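Local coordinates for protein SxtG (Microseira wollei, PDB 6U1R) that probably transfers an amidino group, as glycine amidinotransferases do, in the biosynthesis of the paralytic shellfish toxin saxitoxin, at residues A[47-55]-A[70-81]; A[271-282]-A[293-303]. All coordinates share one frame; numbering follows the deposited sequence.

Contact 1: A[47-55]-A[70-81]; sequences GAMLPALEP and QKVLFETGGIPY
L50 and Y81 meet methyl to ring: CD2 of L50 stands 3.5 Å from the centroid of the Y81 ring and 7° off its normal, a CH-pi contact over the centre of one face. With CG anti to the carbonyl carbon (chi1 -67°), L50 sets that atom close to the carbonyl oxygens of I79 and P80; the branching there sends CD2 to the tyrosine and CD1 to I79 CG2 at 3.8 Å. The ring of Y81 also has M49 O near its plane at one edge, and its hydroxyl bonds to the carbonyl of P361. Although the CB of M49 leads away, bends at chi2 and chi3 bring CE back to 3.4 Å from I79 C, and SD packs on P80. Further along, L73 lays CD2 against P51 CD at 3.8 Å; the side chain of P51 is about 10 Å from that of the predicted active-site H264. M49 and P80 form a single beta bridge, flanked by Y81 N to A48 O and L50 N to I79 O (2.9 Å), between segments that are otherwise mostly loop. L53 N to F74 O (2.8 Å, 172° at the hydrogen) adds a third bond. One water bridges L50 O and I79 N, another P51 O and F74 N. Three direct bonds and two water bridges thus satisfy these backbone groups, while L50, P51, L73 and Y81 supply the apolar packing.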
# COMPACT_ATOMS: atom_id res chain seq x y z
N GLY A 47 -5.41 25.23 1.64
CA GLY A 47 -4.83 24.78 0.38
C GLY A 47 -5.72 23.87 -0.44
O GLY A 47 -5.24 23.28 -1.41
N ALA A 48 -6.99 23.75 -0.05
CA ALA A 48 -7.91 22.79 -0.65
C ALA A 48 -8.21 23.14 -2.11
O ALA A 48 -8.36 24.31 -2.47
CB ALA A 48 -9.20 22.75 0.16
N MET A 49 -8.29 22.09 -2.94
CA MET A 49 -8.60 22.17 -4.37
C MET A 49 -9.94 21.50 -4.62
O MET A 49 -10.25 20.48 -4.00
CB MET A 49 -7.53 21.47 -5.21
CG MET A 49 -6.10 21.93 -4.92
SD MET A 49 -5.81 23.64 -5.41
CE MET A 49 -5.98 23.51 -7.18
N LEU A 50 -10.74 22.06 -5.53
CA LEU A 50 -12.05 21.50 -5.80
C LEU A 50 -11.95 20.05 -6.28
O LEU A 50 -10.96 19.66 -6.92
CB LEU A 50 -12.77 22.33 -6.86
CG LEU A 50 -13.20 23.76 -6.51
CD1 LEU A 50 -13.85 24.41 -7.74
CD2 LEU A 50 -14.16 23.75 -5.31
N PRO A 51 -12.97 19.23 -6.00
CA PRO A 51 -13.04 17.89 -6.58
C PRO A 51 -13.01 17.97 -8.10
O PRO A 51 -13.52 18.92 -8.70
CB PRO A 51 -14.39 17.35 -6.09
CG PRO A 51 -14.80 18.22 -5.00
CD PRO A 51 -14.19 19.56 -5.25
N ALA A 52 -12.46 16.93 -8.72
CA ALA A 52 -12.48 16.78 -10.17
C ALA A 52 -13.74 16.08 -10.62
O ALA A 52 -14.19 15.10 -9.99
CB ALA A 52 -11.26 16.00 -10.64
N LEU A 53 -14.30 16.56 -11.73
CA LEU A 53 -15.57 16.04 -12.23
C LEU A 53 -15.44 14.61 -12.73
O LEU A 53 -16.39 13.82 -12.60
CB LEU A 53 -16.08 16.96 -13.35
CG LEU A 53 -17.48 16.79 -13.89
CD1 LEU A 53 -18.52 17.06 -12.79
CD2 LEU A 53 -17.68 17.75 -15.07
N GLU A 54 -14.30 14.27 -13.31
CA GLU A 54 -14.14 13.00 -14.01
C GLU A 54 -13.04 12.18 -13.38
O GLU A 54 -12.10 12.74 -12.79
CB GLU A 54 -13.82 13.22 -15.50
CG GLU A 54 -14.83 14.07 -16.26
CD GLU A 54 -15.94 13.26 -16.91
OE1 GLU A 54 -16.79 13.86 -17.61
OE2 GLU A 54 -15.97 12.02 -16.72
N PRO A 55 -13.15 10.84 -13.47
CA PRO A 55 -14.27 10.10 -14.05
C PRO A 55 -15.28 9.62 -13.00
O PRO A 55 -16.16 8.85 -13.39
CB PRO A 55 -13.58 8.90 -14.70
CG PRO A 55 -12.47 8.60 -13.76
CD PRO A 55 -12.02 9.93 -13.18
N GLN A 70 -21.19 20.79 -13.22
CA GLN A 70 -20.19 20.65 -14.25
C GLN A 70 -19.62 21.99 -14.67
O GLN A 70 -18.53 22.03 -15.24
CB GLN A 70 -20.75 19.88 -15.45
CG GLN A 70 -21.72 20.61 -16.32
CD GLN A 70 -22.15 19.75 -17.51
OE1 GLN A 70 -21.75 18.58 -17.62
NE2 GLN A 70 -22.96 20.31 -18.39
N LYS A 71 -20.29 23.10 -14.33
CA LYS A 71 -19.69 24.41 -14.54
C LYS A 71 -18.64 24.73 -13.48
O LYS A 71 -17.65 25.41 -13.78
CB LYS A 71 -20.77 25.50 -14.53
CG LYS A 71 -21.74 25.43 -15.69
CD LYS A 71 -22.85 26.47 -15.51
CE LYS A 71 -23.78 26.51 -16.71
NZ LYS A 71 -23.05 26.83 -17.96
N VAL A 72 -18.84 24.23 -12.26
CA VAL A 72 -18.01 24.57 -11.11
C VAL A 72 -16.74 23.72 -11.09
O VAL A 72 -15.64 24.23 -10.86
CB VAL A 72 -18.82 24.37 -9.81
CG1 VAL A 72 -17.91 24.26 -8.59
CG2 VAL A 72 -19.83 25.47 -9.64
N LEU A 73 -16.90 22.42 -11.28
CA LEU A 73 -15.83 21.45 -11.17
C LEU A 73 -15.23 21.18 -12.53
O LEU A 73 -15.96 21.04 -13.52
CB LEU A 73 -16.36 20.13 -10.60
CG LEU A 73 -17.16 20.21 -9.30
CD1 LEU A 73 -17.66 18.83 -8.90
CD2 LEU A 73 -16.30 20.81 -8.21
N PHE A 74 -13.91 21.08 -12.58
CA PHE A 74 -13.22 20.86 -13.84
C PHE A 74 -12.78 19.40 -13.96
O PHE A 74 -12.80 18.62 -13.00
CB PHE A 74 -12.04 21.84 -13.96
CG PHE A 74 -12.46 23.23 -14.39
CD1 PHE A 74 -13.33 23.99 -13.61
CD2 PHE A 74 -11.98 23.78 -15.56
CE1 PHE A 74 -13.71 25.27 -14.01
CE2 PHE A 74 -12.36 25.05 -15.96
CZ PHE A 74 -13.22 25.80 -15.18
N GLU A 75 -12.35 19.05 -15.19
CA GLU A 75 -12.16 17.66 -15.62
C GLU A 75 -11.21 16.89 -14.71
O GLU A 75 -11.49 15.77 -14.27
CB GLU A 75 -11.58 17.64 -17.04
CG GLU A 75 -12.51 18.11 -18.17
CD GLU A 75 -12.54 19.62 -18.41
OE1 GLU A 75 -11.92 20.41 -17.65
OE2 GLU A 75 -13.21 20.03 -19.39
N THR A 76 -10.02 17.45 -14.49
CA THR A 76 -8.98 16.73 -13.75
C THR A 76 -8.41 17.59 -12.63
O THR A 76 -7.26 17.40 -12.23
CB THR A 76 -7.85 16.24 -14.66
OG1 THR A 76 -7.19 17.36 -15.27
CG2 THR A 76 -8.40 15.29 -15.75
N GLY A 77 -9.20 18.52 -12.11
CA GLY A 77 -8.77 19.35 -11.01
C GLY A 77 -8.04 20.60 -11.45
O GLY A 77 -8.24 21.09 -12.57
N GLY A 78 -7.17 21.13 -10.59
CA GLY A 78 -6.41 22.32 -10.90
C GLY A 78 -7.06 23.63 -10.52
O GLY A 78 -6.48 24.70 -10.79
N ILE A 79 -8.23 23.59 -9.88
CA ILE A 79 -8.97 24.79 -9.50
C ILE A 79 -9.03 24.83 -7.97
O ILE A 79 -9.55 23.91 -7.35
CB ILE A 79 -10.40 24.79 -10.08
CG1 ILE A 79 -10.39 24.55 -11.59
CG2 ILE A 79 -11.11 26.11 -9.72
CD1 ILE A 79 -9.73 25.67 -12.38
N PRO A 80 -8.57 25.91 -7.32
CA PRO A 80 -8.67 25.97 -5.85
C PRO A 80 -10.10 26.23 -5.39
O PRO A 80 -10.92 26.80 -6.10
CB PRO A 80 -7.74 27.13 -5.48
CG PRO A 80 -7.87 28.06 -6.66
CD PRO A 80 -7.94 27.12 -7.87
N TYR A 81 -10.39 25.81 -4.15
CA TYR A 81 -11.57 26.33 -3.49
C TYR A 81 -11.45 27.85 -3.37
O TYR A 81 -10.35 28.37 -3.16
CB TYR A 81 -11.74 25.74 -2.09
CG TYR A 81 -12.49 24.43 -2.04
CD1 TYR A 81 -11.84 23.23 -2.26
CD2 TYR A 81 -13.87 24.39 -1.76
CE1 TYR A 81 -12.52 22.02 -2.21
CE2 TYR A 81 -14.55 23.19 -1.71
CZ TYR A 81 -13.87 22.00 -1.93
OH TYR A 81 -14.52 20.79 -1.89
O HOH W 1 -9.89 21.44 -8.61
O HOH W 2 -12.20 20.72 -10.28

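Contact 2: A[271-282]-A[293-303]; sequences PLAPGKILVNPE and LKSWDILVAPY
From the G275-W296 pair to V279-V300 the backbones run parallel, the N-to-C directions of the short strands 276-279 and 297-300 differing by 32° and their axes approaching to 4.7 Å, and five N-H to O=C bonds alternate between them, from D297 N to G275 O through to A301 N to V279 O (2.9 Å). At the start of the ladder W296 lies flat against the turn: G275 CA sits 3.4 Å from the centroid of its five-membered ring, 10° off the normal, while I277 CB meets the ring edge at CE3. The indole NE1 bonds to the carbonyl of Y382, and F383 stacks on the ring. I277, its CG1 anti to the backbone N (chi1 -173°), extends CD1 to L293 CD2 at 4.0 Å. V279 CG2 touches I298 CG2 on the same side of the sheet; L278 and L299 project to the other. At the far end P281 packs CB on V300 CG1 (3.6 Å). In one of the two conformers of E282, the Y303 hydroxyl meets the anti lone pair of OE2 at 2.9 Å. Strand 269-273 pairs antiparallel with 276-279 through the type II turn A273-K276, with a classic bulge at L272/A273, and 297-300 adds in parallel, giving a three-stranded mixed sheet.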
# COMPACT_ATOMS: atom_id res chain seq x y z
N PRO A 271 -23.46 3.34 13.38
CA PRO A 271 -23.47 2.82 14.76
C PRO A 271 -23.21 3.94 15.75
O PRO A 271 -22.26 4.71 15.60
CB PRO A 271 -22.33 1.78 14.76
CG PRO A 271 -22.08 1.49 13.30
CD PRO A 271 -22.40 2.74 12.57
N LEU A 272 -24.06 4.03 16.77
CA LEU A 272 -23.89 5.06 17.80
C LEU A 272 -23.42 4.53 19.14
O LEU A 272 -22.73 5.24 19.86
CB LEU A 272 -25.19 5.84 18.02
CG LEU A 272 -25.79 6.52 16.78
CD1 LEU A 272 -27.02 7.31 17.16
CD2 LEU A 272 -24.76 7.41 16.10
N ALA A 273 -23.78 3.29 19.48
CA ALA A 273 -23.48 2.66 20.76
C ALA A 273 -23.84 1.19 20.64
O ALA A 273 -24.58 0.80 19.74
CB ALA A 273 -24.28 3.32 21.90
N PRO A 274 -23.34 0.35 21.55
CA PRO A 274 -23.76 -1.05 21.55
C PRO A 274 -25.28 -1.16 21.54
O PRO A 274 -25.95 -0.57 22.38
CB PRO A 274 -23.13 -1.62 22.83
CG PRO A 274 -21.92 -0.76 23.03
CD PRO A 274 -22.36 0.63 22.62
N GLY A 275 -25.81 -1.89 20.56
CA GLY A 275 -27.24 -2.09 20.39
C GLY A 275 -28.00 -0.95 19.73
O GLY A 275 -29.24 -1.03 19.68
N LYS A 276 -27.33 0.10 19.24
CA LYS A 276 -28.00 1.29 18.70
C LYS A 276 -27.35 1.70 17.38
O LYS A 276 -26.19 2.09 17.36
CB LYS A 276 -27.90 2.46 19.68
CG LYS A 276 -28.38 2.16 21.11
CD LYS A 276 -29.86 1.85 21.14
CE LYS A 276 -30.29 1.38 22.54
NZ LYS A 276 -30.12 2.46 23.53
N ILE A 277 -28.11 1.67 16.29
CA ILE A 277 -27.58 2.03 14.98
C ILE A 277 -28.57 2.94 14.26
O ILE A 277 -29.76 2.64 14.16
CB ILE A 277 -27.24 0.77 14.15
CG1 ILE A 277 -26.52 1.14 12.85
CG2 ILE A 277 -28.48 -0.12 13.92
CD1 ILE A 277 -25.77 -0.05 12.25
N LEU A 278 -28.06 4.08 13.79
CA LEU A 278 -28.83 5.10 13.10
C LEU A 278 -28.87 4.81 11.60
O LEU A 278 -27.81 4.60 10.98
CB LEU A 278 -28.16 6.46 13.37
CG LEU A 278 -28.72 7.76 12.80
CD1 LEU A 278 -30.06 8.08 13.43
CD2 LEU A 278 -27.73 8.90 13.05
N VAL A 279 -30.07 4.84 11.01
CA VAL A 279 -30.26 4.43 9.63
C VAL A 279 -31.00 5.50 8.84
O VAL A 279 -31.94 6.13 9.34
CB VAL A 279 -31.01 3.08 9.56
CG1 VAL A 279 -31.27 2.71 8.14
CG2 VAL A 279 -30.20 2.01 10.26
N ASN A 280 -30.57 5.69 7.60
CA ASN A 280 -31.14 6.68 6.70
C ASN A 280 -32.40 6.10 6.06
O ASN A 280 -32.32 5.08 5.38
CB ASN A 280 -30.10 7.02 5.63
CG ASN A 280 -30.56 8.06 4.64
OD1 ASN A 280 -31.71 8.06 4.19
ND2 ASN A 280 -29.65 8.96 4.27
N PRO A 281 -33.58 6.72 6.25
CA PRO A 281 -34.81 6.08 5.75
C PRO A 281 -34.96 6.08 4.24
O PRO A 281 -35.76 5.29 3.71
CB PRO A 281 -35.93 6.90 6.42
CG PRO A 281 -35.36 8.24 6.57
CD PRO A 281 -33.86 8.01 6.88
N GLU A 282 -34.25 6.94 3.53
CA GLU A 282 -34.31 6.97 2.07
C GLU A 282 -33.28 6.06 1.42
O GLU A 282 -33.55 5.51 0.34
CB GLU A 282 -34.12 8.41 1.59
CG GLU A 282 -35.32 9.32 1.87
CD GLU A 282 -36.53 8.96 1.03
OE1 GLU A 282 -36.34 8.70 -0.18
OE2 GLU A 282 -37.65 8.91 1.56
N LEU A 293 -28.11 -7.66 12.28
CA LEU A 293 -28.60 -6.46 12.94
C LEU A 293 -29.90 -6.68 13.70
O LEU A 293 -30.32 -5.77 14.42
CB LEU A 293 -28.75 -5.35 11.91
CG LEU A 293 -27.41 -4.79 11.43
CD1 LEU A 293 -27.55 -4.07 10.11
CD2 LEU A 293 -26.85 -3.86 12.46
N LYS A 294 -30.53 -7.86 13.62
CA LYS A 294 -31.83 -8.07 14.26
C LYS A 294 -31.77 -7.89 15.77
O LYS A 294 -32.79 -7.54 16.38
CB LYS A 294 -32.37 -9.46 13.92
CG LYS A 294 -32.84 -9.63 12.48
CD LYS A 294 -33.97 -8.67 12.14
CE LYS A 294 -34.60 -9.01 10.79
NZ LYS A 294 -35.82 -8.19 10.53
N SER A 295 -30.63 -8.15 16.40
CA SER A 295 -30.51 -7.99 17.85
C SER A 295 -30.35 -6.54 18.30
O SER A 295 -30.44 -6.27 19.51
CB SER A 295 -29.32 -8.81 18.35
OG SER A 295 -28.13 -8.30 17.80
N TRP A 296 -30.13 -5.60 17.38
CA TRP A 296 -29.96 -4.20 17.70
C TRP A 296 -31.25 -3.40 17.48
O TRP A 296 -32.15 -3.80 16.73
CB TRP A 296 -28.83 -3.59 16.86
CG TRP A 296 -27.45 -3.88 17.37
CD1 TRP A 296 -27.04 -4.98 18.07
CD2 TRP A 296 -26.31 -3.02 17.27
NE1 TRP A 296 -25.69 -4.86 18.39
CE2 TRP A 296 -25.23 -3.66 17.91
CE3 TRP A 296 -26.10 -1.77 16.69
CZ2 TRP A 296 -23.96 -3.10 17.97
CZ3 TRP A 296 -24.83 -1.20 16.76
CH2 TRP A 296 -23.78 -1.87 17.40
N ASP A 297 -31.31 -2.24 18.13
CA ASP A 297 -32.36 -1.26 17.88
C ASP A 297 -31.98 -0.43 16.65
O ASP A 297 -30.93 0.22 16.62
CB ASP A 297 -32.55 -0.33 19.07
CG ASP A 297 -33.19 -1.03 20.27
OD1 ASP A 297 -33.92 -2.03 20.07
OD2 ASP A 297 -32.98 -0.58 21.42
N ILE A 298 -32.86 -0.43 15.66
CA ILE A 298 -32.69 0.37 14.45
C ILE A 298 -33.35 1.72 14.70
O ILE A 298 -34.57 1.81 14.88
CB ILE A 298 -33.27 -0.35 13.23
CG1 ILE A 298 -32.42 -1.61 12.96
CG2 ILE A 298 -33.31 0.57 12.02
CD1 ILE A 298 -32.94 -2.47 11.85
N LEU A 299 -32.53 2.76 14.76
CA LEU A 299 -32.98 4.12 14.99
C LEU A 299 -33.11 4.80 13.63
O LEU A 299 -32.10 5.12 13.00
CB LEU A 299 -31.99 4.87 15.89
CG LEU A 299 -31.58 4.16 17.18
CD1 LEU A 299 -30.59 5.02 17.94
CD2 LEU A 299 -32.78 3.84 18.04
N VAL A 300 -34.35 5.02 13.18
CA VAL A 300 -34.56 5.60 11.85
C VAL A 300 -34.44 7.11 11.93
O VAL A 300 -35.16 7.77 12.70
CB VAL A 300 -35.93 5.18 11.27
CG1 VAL A 300 -36.13 5.76 9.86
CG2 VAL A 300 -36.08 3.66 11.24
N ALA A 301 -33.52 7.68 11.15
CA ALA A 301 -33.26 9.10 11.21
C ALA A 301 -34.51 9.90 10.85
O ALA A 301 -35.25 9.51 9.95
CB ALA A 301 -32.13 9.49 10.25
N PRO A 302 -34.76 11.02 11.53
CA PRO A 302 -35.82 11.92 11.09
C PRO A 302 -35.43 12.62 9.80
O PRO A 302 -34.26 12.70 9.43
CB PRO A 302 -35.94 12.91 12.26
CG PRO A 302 -34.54 13.00 12.78
CD PRO A 302 -33.98 11.59 12.64
N TYR A 303 -36.46 13.12 9.09
CA TYR A 303 -36.26 13.93 7.90
C TYR A 303 -35.86 15.36 8.29
O TYR A 303 -36.48 15.94 9.20
CB TYR A 303 -37.53 13.93 7.04
CG TYR A 303 -37.76 12.60 6.35
CD1 TYR A 303 -38.31 11.52 7.02
CD2 TYR A 303 -37.39 12.43 5.03
CE1 TYR A 303 -38.50 10.30 6.38
CE2 TYR A 303 -37.59 11.22 4.39
CZ TYR A 303 -38.13 10.17 5.06
OH TYR A 303 -38.30 8.97 4.40

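In the fold
Following the chain from the N terminus, contact 1 closes first: the 14 residues between its segments, mostly helical and including most of helix 63-72, form an excursion whose two ends it joins, just before helix 83-102 begins. Contact 2 opens much later, after the predicted active-site D215 and H264 have been passed, and closes a connection of 10 residues without regular helix or strand. The two loops are therefore in series, neither nested nor crossed. The centres of contacts 1 and 2 are about 35 Å apart, on opposite sides of the chain's centre, with nearest atoms about 20 Å apart. Contact 1 ties together loops on the side nearer the predicted catalytic residues; contact 2 pairs strands beside helix 338-346 and the C-terminal residues.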